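Long-range contact in TqaA (Penicillium aethiopicum, PDB 5DLK), which is a fungal nonribosomal peptide synthetase whose C-terminal condensation-like domain, the part in this chain, probably closes the peptide into a ring and releases it: residues L79-C88 / L161-L172. Sequence-based numbering, arbitrary orientation.
Sequences LNMDRLRETC and LVSCPGNEHVVL
Helix 81-88 runs along one face of the hairpin formed by strands 161-163 and 169-172, nearly parallel to 169-172 (3° between their directions) and antiparallel to 161-163, its axis 11.4 Å from that of 161-163. Met81 reaches in among Leu161, Ser163, Asn167 and Val170. Its CG stands anti to the carbonyl carbon (chi1 -66°), and further bends at chi2 and chi3 fold the chain toward the strands, where Met81 CE lies 3.6 Å from Leu161 CD2 and close against Ser163 OG. The Met81 and Val170 side chains reach toward each other tip to tip, Met81 SD 3.9 Å from Val170 CG2, while those of Met81 and Asn167 cross at about a right angle, with Met81 CG 4.0 Å from Asn167 ND2. Cutting this methionine back to an alanine would probably open a gap between Leu161 and Val170 and take away the packing against Ser163 OG and the Asn167 side chain. Just before the helix, Leu79 sets CD2 beside Val170 CB at 3.9 Å, the two side chains crossing roughly perpendicularly. The hairpin, closed by a type I turn from Cys164 to Asn167, belongs to the five-stranded mixed sheet of the N-terminal lobe of the condensation fold, a chloramphenicol acetyltransferase-like architecture; strand 407-415, from late in the chain, forms one edge of this sheet, and helix 132-144 packs on the hairpin's other face, against Val162 and His169. One turn along helix 81-88, Leu84 brings CD2 to 3.7 Å from Leu161 CD1, the side chains meeting at a slant. Further along the helix, Cys88 SG sits 4.2 Å from Leu172 CD1. At the margin, the aliphatic part of Arg85 passes Leu161, while its guanidinium engages Asp82 edge-on, Arg85 NH1 2.6 Å from Asp82 OD1, and forms a second salt bridge from NE to Glu123.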
loop_
_atom_site.group_PDB
_atom_site.type_symbol
_atom_site.label_atom_id
_atom_site.label_comp_id
_atom_site.label_asym_id
_atom_site.label_seq_id
_atom_site.Cartn_x
_atom_site.Cartn_y
_atom_site.Cartn_z
ATOM N N LEU A 79 6.551 -30.421 10.477
ATOM C CA LEU A 79 7.021 -29.075 10.792
ATOM C C LEU A 79 8.312 -29.092 11.594
ATOM O O LEU A 79 8.435 -29.808 12.582
ATOM C CB LEU A 79 5.951 -28.291 11.556
ATOM C CG LEU A 79 6.337 -26.835 11.848
ATOM C CD1 LEU A 79 6.618 -26.073 10.543
ATOM C CD2 LEU A 79 5.268 -26.125 12.676
ATOM N N ASN A 80 9.279 -28.294 11.159
ATOM C CA ASN A 80 10.531 -28.150 11.878
ATOM C C ASN A 80 10.576 -26.792 12.575
ATOM O O ASN A 80 10.856 -25.774 11.940
ATOM C CB ASN A 80 11.705 -28.322 10.915
ATOM C CG ASN A 80 13.046 -28.352 11.615
ATOM O OD1 ASN A 80 13.237 -27.742 12.668
ATOM N ND2 ASN A 80 13.996 -29.062 11.020
ATOM N N MET A 81 10.301 -26.784 13.877
ATOM C CA MET A 81 10.180 -25.536 14.629
ATOM C C MET A 81 11.463 -24.706 14.644
ATOM O O MET A 81 11.404 -23.474 14.538
ATOM C CB MET A 81 9.725 -25.825 16.059
ATOM C CG MET A 81 8.314 -26.379 16.143
ATOM S SD MET A 81 7.019 -25.139 15.886
ATOM C CE MET A 81 7.098 -24.243 17.437
ATOM N N ASP A 82 12.620 -25.358 14.758
ATOM C CA ASP A 82 13.883 -24.621 14.734
ATOM C C ASP A 82 14.123 -23.959 13.377
ATOM O O ASP A 82 14.614 -22.834 13.309
ATOM C CB ASP A 82 15.064 -25.532 15.072
ATOM C CG ASP A 82 15.264 -25.691 16.566
ATOM O OD1 ASP A 82 14.608 -24.948 17.332
ATOM O OD2 ASP A 82 16.078 -26.550 16.975
ATOM N N ARG A 83 13.783 -24.660 12.302
ATOM C CA ARG A 83 13.971 -24.121 10.964
ATOM C C ARG A 83 13.015 -22.954 10.722
ATOM O O ARG A 83 13.373 -21.969 10.085
ATOM C CB ARG A 83 13.762 -25.207 9.908
ATOM C CG ARG A 83 14.142 -24.775 8.499
ATOM C CD ARG A 83 15.175 -25.706 7.909
ATOM N NE ARG A 83 14.690 -27.080 7.890
ATOM C CZ ARG A 83 15.439 -28.131 7.575
ATOM N NH1 ARG A 83 16.715 -27.962 7.259
ATOM N NH2 ARG A 83 14.914 -29.352 7.586
ATOM N N LEU A 84 11.796 -23.082 11.233
ATOM C CA LEU A 84 10.832 -21.996 11.188
ATOM C C LEU A 84 11.410 -20.747 11.858
ATOM O O LEU A 84 11.383 -19.656 11.282
ATOM C CB LEU A 84 9.529 -22.422 11.863
ATOM C CG LEU A 84 8.222 -21.841 11.342
ATOM C CD1 LEU A 84 8.049 -22.109 9.838
ATOM C CD2 LEU A 84 7.073 -22.427 12.140
ATOM N N ARG A 85 11.947 -20.917 13.066
ATOM C CA ARG A 85 12.550 -19.816 13.813
ATOM C C ARG A 85 13.698 -19.141 13.070
ATOM O O ARG A 85 13.763 -17.916 13.005
ATOM C CB ARG A 85 13.068 -20.302 15.172
ATOM C CG ARG A 85 12.000 -20.611 16.187
ATOM C CD ARG A 85 12.613 -21.073 17.509
ATOM N NE ARG A 85 11.586 -21.698 18.324
ATOM C CZ ARG A 85 11.436 -23.008 18.475
ATOM N NH1 ARG A 85 12.293 -23.851 17.913
ATOM N NH2 ARG A 85 10.444 -23.470 19.217
ATOM N N GLU A 86 14.616 -19.938 12.532
ATOM C CA GLU A 86 15.778 -19.387 11.843
ATOM C C GLU A 86 15.412 -18.734 10.511
ATOM O O GLU A 86 16.144 -17.879 10.008
ATOM C CB GLU A 86 16.824 -20.473 11.600
ATOM C CG GLU A 86 17.297 -21.159 12.865
ATOM C CD GLU A 86 17.834 -22.557 12.607
ATOM O OE1 GLU A 86 18.196 -22.859 11.445
ATOM O OE2 GLU A 86 17.884 -23.360 13.565
ATOM N N THR A 87 14.294 -19.152 9.934
ATOM C CA THR A 87 13.836 -18.569 8.675
ATOM C C THR A 87 13.387 -17.115 8.889
ATOM O O THR A 87 13.651 -16.243 8.049
ATOM C CB THR A 87 12.702 -19.404 8.062
ATOM O OG1 THR A 87 13.185 -20.727 7.793
ATOM C CG2 THR A 87 12.192 -18.778 6.765
ATOM N N CYS A 88 12.739 -16.853 10.024
ATOM C CA CYS A 88 12.411 -15.484 10.418
ATOM C C CYS A 88 13.673 -14.612 10.467
ATOM O O CYS A 88 13.693 -13.481 9.971
ATOM C CB CYS A 88 11.707 -15.465 11.777
ATOM S SG CYS A 88 10.136 -16.372 11.829
ATOM N N LEU A 161 4.990 -17.141 17.326
ATOM C CA LEU A 161 4.804 -18.550 17.015
ATOM C C LEU A 161 4.006 -19.169 18.150
ATOM O O LEU A 161 4.483 -19.200 19.283
ATOM C CB LEU A 161 6.164 -19.239 16.863
ATOM C CG LEU A 161 6.232 -20.621 16.235
ATOM C CD1 LEU A 161 5.508 -20.608 14.903
ATOM C CD2 LEU A 161 7.694 -21.004 16.041
ATOM N N VAL A 162 2.782 -19.602 17.854
ATOM C CA VAL A 162 1.870 -20.098 18.889
ATOM C C VAL A 162 1.573 -21.570 18.626
ATOM O O VAL A 162 1.047 -21.921 17.574
ATOM C CB VAL A 162 0.565 -19.270 18.933
ATOM C CG1 VAL A 162 -0.376 -19.792 19.996
ATOM C CG2 VAL A 162 0.882 -17.806 19.210
ATOM N N SER A 163 1.910 -22.432 19.590
ATOM C CA SER A 163 1.901 -23.876 19.363
ATOM C C SER A 163 0.959 -24.644 20.287
ATOM O O SER A 163 0.857 -24.340 21.470
ATOM C CB SER A 163 3.314 -24.453 19.558
ATOM O OG SER A 163 4.230 -23.886 18.647
ATOM N N CYS A 164 0.288 -25.644 19.732
ATOM C CA CYS A 164 -0.363 -26.671 20.540
ATOM C C CYS A 164 0.698 -27.646 21.048
ATOM O O CYS A 164 1.717 -27.843 20.384
ATOM C CB CYS A 164 -1.412 -27.425 19.727
ATOM S SG CYS A 164 -2.775 -26.422 19.126
ATOM N N PRO A 165 0.452 -28.275 22.215
ATOM C CA PRO A 165 1.380 -29.214 22.864
ATOM C C PRO A 165 2.168 -30.174 21.951
ATOM O O PRO A 165 3.351 -30.399 22.216
ATOM C CB PRO A 165 0.452 -29.995 23.790
ATOM C CG PRO A 165 -0.485 -28.951 24.271
ATOM C CD PRO A 165 -0.720 -28.023 23.070
ATOM N N GLY A 166 1.567 -30.729 20.910
ATOM C CA GLY A 166 2.348 -31.587 20.024
ATOM C C GLY A 166 3.199 -30.902 18.949
ATOM O O GLY A 166 3.925 -31.572 18.209
ATOM N N ASN A 167 3.124 -29.573 18.860
ATOM C CA ASN A 167 3.747 -28.814 17.761
ATOM C C ASN A 167 3.321 -29.309 16.377
ATOM O O ASN A 167 4.066 -29.163 15.405
ATOM C CB ASN A 167 5.280 -28.845 17.859
ATOM C CG ASN A 167 5.812 -27.983 18.984
ATOM O OD1 ASN A 167 5.136 -27.070 19.452
ATOM N ND2 ASN A 167 7.028 -28.272 19.430
ATOM N N GLU A 168 2.123 -29.879 16.284
ATOM C CA GLU A 168 1.591 -30.317 14.996
ATOM C C GLU A 168 0.395 -29.452 14.577
ATOM O O GLU A 168 -0.260 -29.706 13.563
ATOM C CB GLU A 168 1.207 -31.796 15.056
ATOM C CG GLU A 168 2.373 -32.672 15.510
ATOM C CD GLU A 168 2.085 -34.166 15.435
ATOM O OE1 GLU A 168 0.900 -34.559 15.543
ATOM O OE2 GLU A 168 3.054 -34.945 15.270
ATOM N N HIS A 169 0.120 -28.440 15.393
ATOM C CA HIS A 169 -0.841 -27.381 15.082
ATOM C C HIS A 169 -0.242 -26.094 15.633
ATOM O O HIS A 169 -0.135 -25.911 16.849
ATOM C CB HIS A 169 -2.215 -27.662 15.685
ATOM C CG HIS A 169 -3.230 -26.588 15.424
ATOM N ND1 HIS A 169 -4.546 -26.703 15.817
ATOM C CD2 HIS A 169 -3.122 -25.379 14.821
ATOM C CE1 HIS A 169 -5.205 -25.611 15.468
ATOM N NE2 HIS A 169 -4.363 -24.790 14.865
ATOM N N VAL A 170 0.162 -25.212 14.726
ATOM C CA VAL A 170 0.969 -24.057 15.080
ATOM C C VAL A 170 0.487 -22.850 14.253
ATOM O O VAL A 170 0.089 -23.024 13.114
ATOM C CB VAL A 170 2.459 -24.363 14.813
ATOM C CG1 VAL A 170 3.249 -23.123 14.542
ATOM C CG2 VAL A 170 3.070 -25.175 15.964
ATOM N N VAL A 171 0.476 -21.654 14.838
ATOM C CA VAL A 171 0.224 -20.439 14.043
ATOM C C VAL A 171 1.463 -19.558 14.076
ATOM O O VAL A 171 1.977 -19.243 15.145
ATOM C CB VAL A 171 -1.004 -19.640 14.547
ATOM C CG1 VAL A 171 -1.180 -18.329 13.727
ATOM C CG2 VAL A 171 -2.269 -20.486 14.454
ATOM N N LEU A 172 1.943 -19.181 12.891
ATOM C CA LEU A 172 3.046 -18.244 12.766
ATOM C C LEU A 172 2.462 -16.913 12.335
ATOM O O LEU A 172 1.699 -16.892 11.377
ATOM C CB LEU A 172 4.055 -18.732 11.735
ATOM C CG LEU A 172 5.086 -17.723 11.227
ATOM C CD1 LEU A 172 6.107 -17.409 12.297
ATOM C CD2 LEU A 172 5.743 -18.263 9.973
#